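Carboxypeptidase A inhibitor (Ascaris suum, PDB 3FJU) inhibits carboxypeptidase A, a zinc metalloprotease, as a small, secreted, disulfide-rich protein of the I44 inhibitor family. Local coordinates at residues F37-K42 against G59-L64. Numbering follows the deposited sequence.
Sequences FTIPCK and GCCWDL. Unlike the reference sequence in segment 59-64: Gly59 (reference Leu), Cys60 (reference Pro), Cys61 (reference Trp), Trp62 (reference Gly), Asp63 (reference Leu).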
loop_
_atom_site.group_PDB
_atom_site.type_symbol
_atom_site.label_atom_id
_atom_site.label_comp_id
_atom_site.label_asym_id
_atom_site.label_seq_id
_atom_site.Cartn_x
_atom_site.Cartn_y
_atom_site.Cartn_z
ATOM N N PHE B 37 -5.205 -17.465 -5.621
ATOM C CA PHE B 37 -5.914 -17.428 -6.916
ATOM C C PHE B 37 -4.960 -17.360 -8.109
ATOM O O PHE B 37 -5.111 -16.549 -9.035
ATOM C CB PHE B 37 -6.971 -16.320 -6.946
ATOM C CG PHE B 37 -8.085 -16.560 -5.974
ATOM C CD1 PHE B 37 -7.913 -16.284 -4.623
ATOM C CD2 PHE B 37 -9.303 -17.109 -6.402
ATOM C CE1 PHE B 37 -8.926 -16.554 -3.699
ATOM C CE2 PHE B 37 -10.333 -17.348 -5.492
ATOM C CZ PHE B 37 -10.138 -17.061 -4.131
ATOM N N THR B 38 -3.961 -18.232 -8.056
ATOM C CA THR B 38 -2.928 -18.261 -9.062
ATOM C C THR B 38 -2.398 -19.682 -9.267
ATOM O O THR B 38 -2.990 -20.644 -8.776
ATOM C CB THR B 38 -1.791 -17.305 -8.665
ATOM O OG1 THR B 38 -0.933 -17.080 -9.783
ATOM C CG2 THR B 38 -0.997 -17.838 -7.455
ATOM N N ILE B 39 -1.286 -19.787 -9.990
ATOM C CA ILE B 39 -0.710 -21.081 -10.374
ATOM C C ILE B 39 0.650 -21.282 -9.725
ATOM O O ILE B 39 1.293 -20.313 -9.310
ATOM C CB ILE B 39 -0.577 -21.205 -11.921
ATOM C CG1 ILE B 39 0.418 -20.161 -12.472
ATOM C CG2 ILE B 39 -1.981 -21.128 -12.576
ATOM C CD1 ILE B 39 0.604 -20.153 -14.015
ATOM N N PRO B 40 1.094 -22.545 -9.617
ATOM C CA PRO B 40 2.422 -22.822 -9.074
ATOM C C PRO B 40 3.539 -22.460 -10.036
ATOM O O PRO B 40 3.330 -22.328 -11.251
ATOM C CB PRO B 40 2.425 -24.352 -8.902
ATOM C CG PRO B 40 1.041 -24.776 -9.018
ATOM C CD PRO B 40 0.380 -23.790 -9.929
ATOM N N CYS B 41 4.741 -22.363 -9.483
ATOM C CA CYS B 41 5.931 -22.088 -10.257
ATOM C C CYS B 41 7.137 -22.619 -9.495
ATOM O O CYS B 41 7.084 -22.824 -8.270
ATOM C CB CYS B 41 6.087 -20.585 -10.479
ATOM S SG CYS B 41 5.939 -19.623 -8.926
ATOM N N LYS B 42 8.229 -22.806 -10.228
ATOM C CA LYS B 42 9.521 -23.172 -9.650
ATOM C C LYS B 42 10.480 -21.996 -9.672
ATOM O O LYS B 42 11.345 -21.888 -8.793
ATOM C CB LYS B 42 10.115 -24.362 -10.406
ATOM C CG LYS B 42 9.236 -25.598 -10.455
ATOM C CD LYS B 42 9.065 -26.240 -9.096
ATOM C CE LYS B 42 8.849 -27.746 -9.249
ATOM N NZ LYS B 42 8.026 -28.259 -8.136
ATOM N N GLY B 59 6.502 -20.535 -4.169
ATOM C CA GLY B 59 5.907 -21.615 -4.944
ATOM C C GLY B 59 4.712 -21.257 -5.811
ATOM O O GLY B 59 4.184 -22.134 -6.495
ATOM N N CYS B 60 4.280 -19.987 -5.783
ATOM C CA CYS B 60 3.163 -19.515 -6.629
ATOM C C CYS B 60 3.501 -18.227 -7.401
ATOM O O CYS B 60 4.375 -17.467 -6.985
ATOM C CB CYS B 60 1.925 -19.247 -5.761
ATOM S SG CYS B 60 1.445 -20.610 -4.622
ATOM N N CYS B 61 2.804 -17.982 -8.516
ATOM C CA CYS B 61 2.994 -16.746 -9.297
ATOM C C CYS B 61 2.280 -15.572 -8.647
ATOM O O CYS B 61 1.060 -15.479 -8.717
ATOM C CB CYS B 61 2.494 -16.919 -10.733
ATOM S SG CYS B 61 3.527 -18.057 -11.708
ATOM N N TRP B 62 3.057 -14.706 -8.000
ATOM C CA TRP B 62 2.534 -13.539 -7.252
ATOM C C TRP B 62 2.591 -12.260 -8.064
ATOM O O TRP B 62 3.465 -12.080 -8.905
ATOM C CB TRP B 62 3.422 -13.297 -6.024
ATOM C CG TRP B 62 3.149 -14.182 -4.820
ATOM C CD1 TRP B 62 2.918 -15.545 -4.797
ATOM C CD2 TRP B 62 3.131 -13.754 -3.466
ATOM N NE1 TRP B 62 2.742 -15.964 -3.506
ATOM C CE2 TRP B 62 2.867 -14.884 -2.669
ATOM C CE3 TRP B 62 3.298 -12.501 -2.842
ATOM C CZ2 TRP B 62 2.781 -14.810 -1.273
ATOM C CZ3 TRP B 62 3.217 -12.425 -1.458
ATOM C CH2 TRP B 62 2.958 -13.574 -0.685
ATOM N N ASP B 63 1.665 -11.348 -7.787
ATOM C CA ASP B 63 1.858 -9.966 -8.216
ATOM C C ASP B 63 2.866 -9.242 -7.328
ATOM O O ASP B 63 3.133 -9.665 -6.195
ATOM C CB ASP B 63 0.530 -9.201 -8.147
ATOM C CG ASP B 63 -0.352 -9.453 -9.359
ATOM O OD1 ASP B 63 0.145 -9.223 -10.469
ATOM O OD2 ASP B 63 -1.550 -9.827 -9.216
ATOM N N LEU B 64 3.389 -8.122 -7.830
ATOM C CA LEU B 64 4.095 -7.157 -6.982
ATOM C C LEU B 64 3.007 -6.320 -6.334
ATOM O O LEU B 64 2.104 -5.824 -7.022
ATOM C CB LEU B 64 5.041 -6.281 -7.806
ATOM C CG LEU B 64 6.284 -6.943 -8.427
ATOM C CD1 LEU B 64 7.039 -7.738 -7.335
ATOM C CD2 LEU B 64 5.985 -7.841 -9.663
#
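A single beta bridge joins the loop after helix 26-36 to the second strand of the 55-57/60-62 hairpin in the disulfide-rich C-terminal part of the inhibitor. Pro40 and Cys60 form a non-hydrogen-bonded antiparallel pair with their CA atoms 4.2 Å apart, and a backbone hydrogen bond runs on each side of it. Cys61 N points at Ile39 O over 2.9 Å, nearly along the C=O axis, with an N-H...O angle of 162°. Cys41 N reaches Gly59 O at 3.0 Å but lies well above the carbonyl plane, off a lone pair. A third hydrogen bond comes from a side chain: Thr38 OG1, anti to its backbone N (chi1 -166°), donates in the carbonyl plane to a lone pair of Cys61 O, 2.8 Å away. The same rotation lays Thr38 CG2 against Cys60 CB. Cys61 SG touches both Ile39 CG1 and Cys41 CB, at 3.8 Å from each. Cys41 SG, in the crowded position between its N and carbonyl carbon, lies over the peptide of Cys60, 3.2 Å from Cys60 C. Three disulfides leave this contact: Cys60 to Cys32 of the helix, Cys41 to Cys56 of the partner strand, and Cys61 to Cys47. Directional hydrogen bonds and disulfides together thus fix the register of 38-41 against 59-61, next to the C-terminal tail, whose Asp63 OD2 and Leu64 O hydrogen-bond to side chains of another protein's chain.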